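Putative esterase (Uncultured bacterium, PDB 7C4D) probably hydrolyses carboxylic ester bonds as an alpha/beta hydrolase-fold esterase of a marine bacterium. Local coordinates at residues T207-P212 with K237-D242; M69-M74 with I200-G205. All coordinates share one frame; numbering follows the deposited sequence.

Contact 1: T207-P212 with K237-D242; sequences TGIDIP and KEIFPD
Pro-212 and Ile-239 bring the two backbones together, with 5.0 Å between their CA atoms, where an irregular loop runs past the last turn of helix 232-239. The peptide bond before Pro-212 is cis, and the proline CA lies over the carbonyl end of that turn, 3.7 Å from Ile-239 O. Beside it, Pro-212 CB meets Pro-241 CG at 3.6 Å, the CB corner of one ring against the CG-CD side of the other. Ile-211 makes the most extensive contact from the loop. Its CG2 sits 3.5 Å from Glu-238 O, and its CG1 leans on the helix backbone at Ile-239 CA. Further out, Ile-211 CD1 reaches Ile-239 CG1 at 4.0 Å, the two side chains meeting at a slant, while Glu-238, with CG anti to its backbone N (chi1 -158°) and an extended chain beyond, brings OE2 to 3.7 Å from the same CD1. In the alpha/beta hydrolase fold this helix is the crossover of a beta-alpha-beta unit joining parallel strands 217-222 and 244-248, and the two segments are the approaches to the starts of those neighbouring strands. A backbone hydrogen bond between Ile-239 and Val-213 continues the join toward the first strand. Ile-209 comes in from farther back along the loop: its CD1 touches Ile-239 CG2 at 3.9 Å, with the two side chains at about a right angle, and it also packs on Ala-107 of helix 97-108. Ile-239 is buried, its CG2 lying over the rim of one face of the Phe-240 ring, and Phe-240 is where the chain leaves helical geometry. Lys-237 NZ bonds to Pro-241 O from above the carbonyl plane and also to Ala-243 O.

Contact 2: M69-M74 with I200-G205; sequences MSYESM and INIMSG
Tyr-71 spans the gap to helix 199-203 and donates its hydroxyl hydrogen to Ile-202 O, with OH and O 2.7 Å apart. The donor lies in the carbonyl plane, on a lone pair, at a C=O...OH angle of 132°. The ring's CE2 also comes within 3.3 Å of Asn-201 O, approached obliquely. That oxygen is well occupied: a water bridges it to Tyr-71 N, at 2.9 Å from Asn-201 O, and Ser-204 OG donates to it from above the carbonyl plane. Trp-104 and Lys-100 of helix 97-108 pack on the phenol, and Lys-100 NZ also holds Ser-204 O.

Ile-202 turns its apolar branches to the other segment. CG2 touches the phenol oxygen, and CD1 meets Met-69 CE at 3.9 Å, the methionine chain being bent at chi3 (91°). A bound acetate, probably from the crystallisation liquor, lies beside the Ile-202 side chain. Asn-201 places ND2 3.7 Å from Ser-70 CB and gives a hydrogen bond to Asn-198 OD1, which also takes Met-69 N.

Ser-70 is the N-cap of helix 71-84, its OG accepting from Ser-73 N. The start of this helix is thus tied to helix 199-203, which lies in the helical insertion between strands 113-119 and 217-222, probably the cap. The Tyr-71 bond orients the O-H of the buried phenol, satisfying both the hydroxyl proton and the carbonyl of Ile-202.

How the contacts relate
Both segments of contact 2 come earlier in the chain than those of contact 1, and segments 200-205 and 207-212 nearly follow one another as the chain comes down from the helices of the probable cap into strand 217-222. The two contacts sit about 18 Å apart, centre to centre, contact 2 nearer the middle of the chain and contact 1 out at the surface, by the sheet edge formed by strand 244-248. Helix 97-108 serves both: its early residues pack against Tyr-71, and Ala-107 near its end against Ile-209. That helix follows Ser-96, the likely nucleophile, so the returning chain is attached first beside the probable catalytic elbow and then at the sheet's periphery.

Contact 1: T207-P212 with K237-D242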
ATOM      1  N   THR A 207     -10.262  -6.197  13.142  1.00 75.17           N
ATOM      2  CA  THR A 207     -11.137  -6.541  14.249  1.00 76.56           C
ATOM      3  C   THR A 207     -11.250  -5.327  15.158  1.00 73.59           C
ATOM      4  O   THR A 207     -10.378  -4.456  15.142  1.00 71.95           O
ATOM      5  CB  THR A 207     -10.697  -7.823  14.985  1.00 86.22           C
ATOM      6  OG1 THR A 207      -9.323  -8.114  14.718  1.00 85.55           O
ATOM      7  CG2 THR A 207     -11.527  -9.047  14.647  1.00 79.00           C
ATOM      8  N   GLY A 208     -12.350  -5.292  15.914  1.00 78.46           N
ATOM      9  CA  GLY A 208     -12.552  -4.353  17.001  1.00 78.05           C
ATOM     10  C   GLY A 208     -13.075  -3.009  16.509  1.00 81.37           C
ATOM     11  O   GLY A 208     -12.760  -1.966  17.082  1.00 91.29           O
ATOM     12  N   ILE A 209     -13.882  -3.043  15.448  1.00 76.53           N
ATOM     13  CA  ILE A 209     -14.342  -1.819  14.809  1.00 72.70           C
ATOM     14  C   ILE A 209     -15.861  -1.771  14.921  1.00 68.88           C
ATOM     15  O   ILE A 209     -16.514  -2.815  14.887  1.00 64.19           O
ATOM     16  CB  ILE A 209     -13.893  -1.752  13.329  1.00 70.30           C
ATOM     17  CG1 ILE A 209     -14.380  -2.980  12.544  1.00 63.95           C
ATOM     18  CG2 ILE A 209     -12.382  -1.543  13.232  1.00 66.25           C
ATOM     19  CD1 ILE A 209     -14.317  -2.853  11.036  1.00 73.21           C
ATOM     20  N   ASP A 210     -16.375  -0.545  15.025  1.00 54.51           N
ATOM     21  CA  ASP A 210     -17.793  -0.250  14.986  1.00 61.77           C
ATOM     22  C   ASP A 210     -18.288  -0.478  13.543  1.00 65.54           C
ATOM     23  O   ASP A 210     -17.945   0.290  12.654  1.00 71.05           O
ATOM     24  CB  ASP A 210     -17.927   1.181  15.516  1.00 60.89           C
ATOM     25  CG  ASP A 210     -19.334   1.690  15.757  1.00 73.97           C
ATOM     26  OD1 ASP A 210     -20.275   0.885  15.662  1.00 76.78           O
ATOM     27  OD2 ASP A 210     -19.467   2.899  16.038  1.00 75.94           O
ATOM     28  N   ILE A 211     -19.019  -1.578  13.313  1.00 60.62           N
ATOM     29  CA  ILE A 211     -19.650  -2.005  12.074  1.00 66.47           C
ATOM     30  C   ILE A 211     -21.116  -1.609  12.188  1.00 68.27           C
ATOM     31  O   ILE A 211     -21.618  -1.600  13.303  1.00 81.43           O
ATOM     32  CB  ILE A 211     -19.511  -3.536  11.975  1.00 74.49           C
ATOM     33  CG1 ILE A 211     -18.259  -3.950  11.207  1.00 73.49           C
ATOM     34  CG2 ILE A 211     -20.762  -4.215  11.425  1.00 71.46           C
ATOM     35  CD1 ILE A 211     -17.918  -5.415  11.429  1.00 86.45           C
ATOM     36  N   PRO A 212     -21.835  -1.204  11.107  1.00 74.09           N
ATOM     37  CA  PRO A 212     -21.248  -0.985   9.776  1.00 71.58           C
ATOM     38  C   PRO A 212     -20.552   0.373   9.647  1.00 63.53           C
ATOM     39  O   PRO A 212     -20.840   1.306  10.415  1.00 55.82           O
ATOM     40  CB  PRO A 212     -22.483  -0.981   8.855  1.00 72.09           C
ATOM     41  CG  PRO A 212     -23.598  -0.404   9.733  1.00 70.32           C
ATOM     42  CD  PRO A 212     -23.282  -0.903  11.127  1.00 70.25           C
ATOM     43  N   LYS A 237     -18.877  -7.017   2.971  1.00 48.72           N
ATOM     44  CA  LYS A 237     -20.239  -6.483   3.001  1.00 52.56           C
ATOM     45  C   LYS A 237     -20.725  -6.174   4.420  1.00 55.92           C
ATOM     46  O   LYS A 237     -21.496  -5.231   4.599  1.00 57.96           O
ATOM     47  CB  LYS A 237     -21.217  -7.384   2.234  1.00 58.37           C
ATOM     48  CG  LYS A 237     -21.025  -7.417   0.719  1.00 52.48           C
ATOM     49  CD  LYS A 237     -21.033  -6.042   0.086  1.00 63.22           C
ATOM     50  CE  LYS A 237     -21.726  -6.008  -1.261  1.00 68.20           C
ATOM     51  NZ  LYS A 237     -22.451  -4.730  -1.463  1.00 65.08           N
ATOM     52  N   GLU A 238     -20.257  -6.951   5.409  1.00 52.52           N
ATOM     53  CA  GLU A 238     -20.531  -6.741   6.821  1.00 49.34           C
ATOM     54  C   GLU A 238     -19.947  -5.408   7.270  1.00 51.63           C
ATOM     55  O   GLU A 238     -20.625  -4.613   7.927  1.00 53.60           O
ATOM     56  CB  GLU A 238     -19.879  -7.892   7.584  1.00 58.35           C
ATOM     57  CG  GLU A 238     -20.458  -8.161   8.960  1.00 75.00           C
ATOM     58  CD  GLU A 238     -19.606  -9.178   9.705  1.00 80.43           C
ATOM     59  OE1 GLU A 238     -19.419 -10.286   9.178  1.00 78.51           O
ATOM     60  OE2 GLU A 238     -19.078  -8.838  10.779  1.00 81.67           O
ATOM     61  N   ILE A 239     -18.687  -5.146   6.896  1.00 49.47           N
ATOM     62  CA  ILE A 239     -18.067  -3.882   7.274  1.00 48.19           C
ATOM     63  C   ILE A 239     -18.612  -2.720   6.419  1.00 51.64           C
ATOM     64  O   ILE A 239     -18.901  -1.638   6.933  1.00 48.90           O
ATOM     65  CB  ILE A 239     -16.537  -4.016   7.149  1.00 49.43           C
ATOM     66  CG1 ILE A 239     -15.974  -5.163   7.995  1.00 46.60           C
ATOM     67  CG2 ILE A 239     -15.837  -2.701   7.428  1.00 45.26           C
ATOM     68  CD1 ILE A 239     -14.535  -5.495   7.697  1.00 43.47           C
ATOM     69  N   PHE A 240     -18.706  -2.920   5.093  1.00 54.17           N
ATOM     70  CA  PHE A 240     -19.121  -1.875   4.155  1.00 53.24           C
ATOM     71  C   PHE A 240     -20.328  -2.369   3.356  1.00 55.58           C
ATOM     72  O   PHE A 240     -20.140  -2.983   2.305  1.00 48.81           O
ATOM     73  CB  PHE A 240     -17.996  -1.585   3.154  1.00 50.76           C
ATOM     74  CG  PHE A 240     -16.708  -1.083   3.761  1.00 46.35           C
ATOM     75  CD1 PHE A 240     -16.589   0.222   4.202  1.00 47.34           C
ATOM     76  CD2 PHE A 240     -15.618  -1.918   3.896  1.00 44.47           C
ATOM     77  CE1 PHE A 240     -15.405   0.692   4.743  1.00 45.13           C
ATOM     78  CE2 PHE A 240     -14.441  -1.457   4.462  1.00 46.97           C
ATOM     79  CZ  PHE A 240     -14.335  -0.150   4.886  1.00 42.72           C
ATOM     80  N   PRO A 241     -21.579  -2.199   3.857  1.00 55.05           N
ATOM     81  CA  PRO A 241     -22.760  -2.831   3.260  1.00 57.95           C
ATOM     82  C   PRO A 241     -23.022  -2.469   1.800  1.00 54.91           C
ATOM     83  O   PRO A 241     -23.472  -3.304   1.028  1.00 54.55           O
ATOM     84  CB  PRO A 241     -23.898  -2.343   4.164  1.00 61.34           C
ATOM     85  CG  PRO A 241     -23.223  -2.152   5.493  1.00 59.19           C
ATOM     86  CD  PRO A 241     -21.917  -1.487   5.098  1.00 59.12           C
ATOM     87  N   ASP A 242     -22.676  -1.242   1.422  1.00 54.40           N
ATOM     88  CA  ASP A 242     -22.921  -0.770   0.071  1.00 55.77           C
ATOM     89  C   ASP A 242     -21.631  -0.779  -0.772  1.00 55.82           C
ATOM     90  O   ASP A 242     -21.562  -0.122  -1.800  1.00 57.07           O
ATOM     91  CB  ASP A 242     -23.625   0.590   0.146  1.00 61.92           C
ATOM     92  CG  ASP A 242     -22.794   1.663   0.837  1.00 67.54           C
ATOM     93  OD1 ASP A 242     -22.047   1.321   1.771  1.00 74.62           O
ATOM     94  OD2 ASP A 242     -22.899   2.844   0.435  1.00 75.64           O
TER

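Contact 2: M69-M74 with I200-G205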
ATOM      1  N   MET A  69       4.911  -1.396  13.365  1.00 52.95           N
ATOM      2  CA  MET A  69       4.236  -1.168  12.098  1.00 53.78           C
ATOM      3  C   MET A  69       2.821  -1.750  12.133  1.00 52.07           C
ATOM      4  O   MET A  69       2.357  -2.289  11.135  1.00 54.82           O
ATOM      5  CB  MET A  69       4.964  -1.964  11.013  1.00 48.45           C
ATOM      6  CG  MET A  69       5.945  -1.189  10.259  1.00 46.23           C
ATOM      7  SD  MET A  69       6.593  -2.286   9.017  1.00 57.92           S
ATOM      8  CE  MET A  69       5.467  -1.952   7.663  1.00 56.69           C
ATOM      9  N   SER A  70       2.146  -1.682  13.280  1.00 55.47           N
ATOM     10  CA  SER A  70       0.782  -2.163  13.380  1.00 49.24           C
ATOM     11  C   SER A  70      -0.132  -1.222  12.575  1.00 55.93           C
ATOM     12  O   SER A  70       0.261  -0.089  12.329  1.00 56.60           O
ATOM     13  CB  SER A  70       0.407  -2.199  14.830  1.00 47.26           C
ATOM     14  OG  SER A  70       0.058  -0.905  15.289  1.00 50.08           O
ATOM     15  N   TYR A  71      -1.356  -1.662  12.230  1.00 47.71           N
ATOM     16  CA  TYR A  71      -2.274  -0.906  11.403  1.00 48.61           C
ATOM     17  C   TYR A  71      -2.802   0.244  12.233  1.00 53.04           C
ATOM     18  O   TYR A  71      -3.191   1.293  11.710  1.00 54.72           O
ATOM     19  CB  TYR A  71      -3.381  -1.797  10.836  1.00 43.53           C
ATOM     20  CG  TYR A  71      -2.928  -2.646   9.672  1.00 47.99           C
ATOM     21  CD1 TYR A  71      -2.450  -2.032   8.515  1.00 46.51           C
ATOM     22  CD2 TYR A  71      -3.034  -4.032   9.675  1.00 46.82           C
ATOM     23  CE1 TYR A  71      -1.966  -2.759   7.449  1.00 39.71           C
ATOM     24  CE2 TYR A  71      -2.623  -4.783   8.581  1.00 42.09           C
ATOM     25  CZ  TYR A  71      -2.076  -4.134   7.469  1.00 49.44           C
ATOM     26  OH  TYR A  71      -1.638  -4.751   6.330  1.00 42.44           O
ATOM     27  N   GLU A  72      -2.773   0.031  13.546  1.00 50.30           N
ATOM     28  CA  GLU A  72      -3.195   1.063  14.477  1.00 52.41           C
ATOM     29  C   GLU A  72      -2.259   2.265  14.335  1.00 49.87           C
ATOM     30  O   GLU A  72      -2.708   3.405  14.267  1.00 55.45           O
ATOM     31  CB  GLU A  72      -3.192   0.495  15.896  1.00 63.12           C
ATOM     32  CG  GLU A  72      -3.478   1.511  16.978  1.00 76.31           C
ATOM     33  CD  GLU A  72      -4.922   1.975  17.024  1.00 87.56           C
ATOM     34  OE1 GLU A  72      -5.129   3.194  17.179  1.00 87.79           O
ATOM     35  OE2 GLU A  72      -5.830   1.114  16.915  1.00 92.52           O
ATOM     36  N   SER A  73      -0.952   1.994  14.287  1.00 51.83           N
ATOM     37  CA  SER A  73       0.052   3.046  14.307  1.00 53.77           C
ATOM     38  C   SER A  73       0.086   3.733  12.948  1.00 49.55           C
ATOM     39  O   SER A  73       0.180   4.958  12.897  1.00 53.05           O
ATOM     40  CB  SER A  73       1.432   2.529  14.703  1.00 48.10           C
ATOM     41  OG  SER A  73       1.967   1.661  13.720  1.00 55.33           O
ATOM     42  N   MET A  74       0.001   2.918  11.877  1.00 45.65           N
ATOM     43  CA  MET A  74      -0.024   3.411  10.504  1.00 46.26           C
ATOM     44  C   MET A  74      -1.264   4.266  10.276  1.00 46.60           C
ATOM     45  O   MET A  74      -1.133   5.337   9.721  1.00 49.96           O
ATOM     46  CB  MET A  74       0.110   2.273   9.489  1.00 49.08           C
ATOM     47  CG  MET A  74       1.506   1.679   9.535  1.00 46.05           C
ATOM     48  SD  MET A  74       2.134   0.616   8.230  1.00 51.24           S
ATOM     49  CE  MET A  74       1.076  -0.807   8.462  1.00 46.15           C
ATOM     50  N   ILE A 200       3.100 -10.646  11.179  1.00 59.79           N
ATOM     51  CA  ILE A 200       1.819 -11.108  11.687  1.00 62.65           C
ATOM     52  C   ILE A 200       0.826  -9.935  11.731  1.00 60.80           C
ATOM     53  O   ILE A 200      -0.349 -10.097  11.409  1.00 51.80           O
ATOM     54  CB  ILE A 200       2.020 -11.815  13.058  1.00 65.16           C
ATOM     55  CG1 ILE A 200       2.813 -13.120  12.928  1.00 60.54           C
ATOM     56  CG2 ILE A 200       0.713 -12.016  13.825  1.00 51.72           C
ATOM     57  CD1 ILE A 200       2.331 -14.024  11.815  1.00 68.56           C
ATOM     58  N   ASN A 201       1.297  -8.776  12.212  1.00 54.65           N
ATOM     59  CA  ASN A 201       0.554  -7.526  12.272  1.00 61.03           C
ATOM     60  C   ASN A 201       0.040  -7.140  10.884  1.00 53.81           C
ATOM     61  O   ASN A 201      -1.089  -6.664  10.748  1.00 49.73           O
ATOM     62  CB  ASN A 201       1.419  -6.391  12.829  1.00 60.30           C
ATOM     63  CG  ASN A 201       1.458  -6.352  14.337  1.00 66.11           C
ATOM     64  OD1 ASN A 201       0.811  -7.154  14.991  1.00 75.69           O
ATOM     65  ND2 ASN A 201       2.199  -5.413  14.898  1.00 64.28           N
ATOM     66  N   ILE A 202       0.879  -7.386   9.878  1.00 48.01           N
ATOM     67  CA  ILE A 202       0.660  -6.900   8.529  1.00 57.44           C
ATOM     68  C   ILE A 202      -0.366  -7.798   7.839  1.00 56.82           C
ATOM     69  O   ILE A 202      -1.167  -7.303   7.038  1.00 52.55           O
ATOM     70  CB  ILE A 202       2.006  -6.798   7.783  1.00 54.79           C
ATOM     71  CG1 ILE A 202       2.851  -5.623   8.284  1.00 57.65           C
ATOM     72  CG2 ILE A 202       1.833  -6.740   6.265  1.00 56.96           C
ATOM     73  CD1 ILE A 202       4.245  -5.617   7.678  1.00 53.19           C
ATOM     74  N   MET A 203      -0.384  -9.096   8.218  1.00 52.80           N
ATOM     75  CA  MET A 203      -1.246 -10.087   7.566  1.00 54.13           C
ATOM     76  C   MET A 203      -2.553 -10.318   8.334  1.00 47.16           C
ATOM     77  O   MET A 203      -3.385 -11.089   7.871  1.00 54.39           O
ATOM     78  CB  MET A 203      -0.571 -11.439   7.340  1.00 54.28           C
ATOM     79  CG  MET A 203       0.674 -11.378   6.508  1.00 58.42           C
ATOM     80  SD  MET A 203       0.268 -11.110   4.786  1.00 66.28           S
ATOM     81  CE  MET A 203       1.736 -10.266   4.225  1.00 62.42           C
ATOM     82  N   SER A 204      -2.758  -9.590   9.438  1.00 45.61           N
ATOM     83  CA  SER A 204      -3.882  -9.774  10.339  1.00 54.52           C
ATOM     84  C   SER A 204      -5.148  -9.102   9.805  1.00 65.57           C
ATOM     85  O   SER A 204      -5.078  -8.126   9.050  1.00 61.49           O
ATOM     86  CB  SER A 204      -3.546  -9.253  11.706  1.00 50.54           C
ATOM     87  OG  SER A 204      -3.649  -7.847  11.704  1.00 63.00           O
ATOM     88  N   GLY A 205      -6.297  -9.623  10.261  1.00 59.14           N
ATOM     89  CA  GLY A 205      -7.621  -9.196   9.850  1.00 60.28           C
ATOM     90  C   GLY A 205      -8.082  -8.009  10.674  1.00 66.19           C
ATOM     91  O   GLY A 205      -7.576  -7.805  11.771  1.00 67.86           O
TER
HETATM   92  O   HOH W   1      -1.392  -4.624  12.723  1.00 52.42           O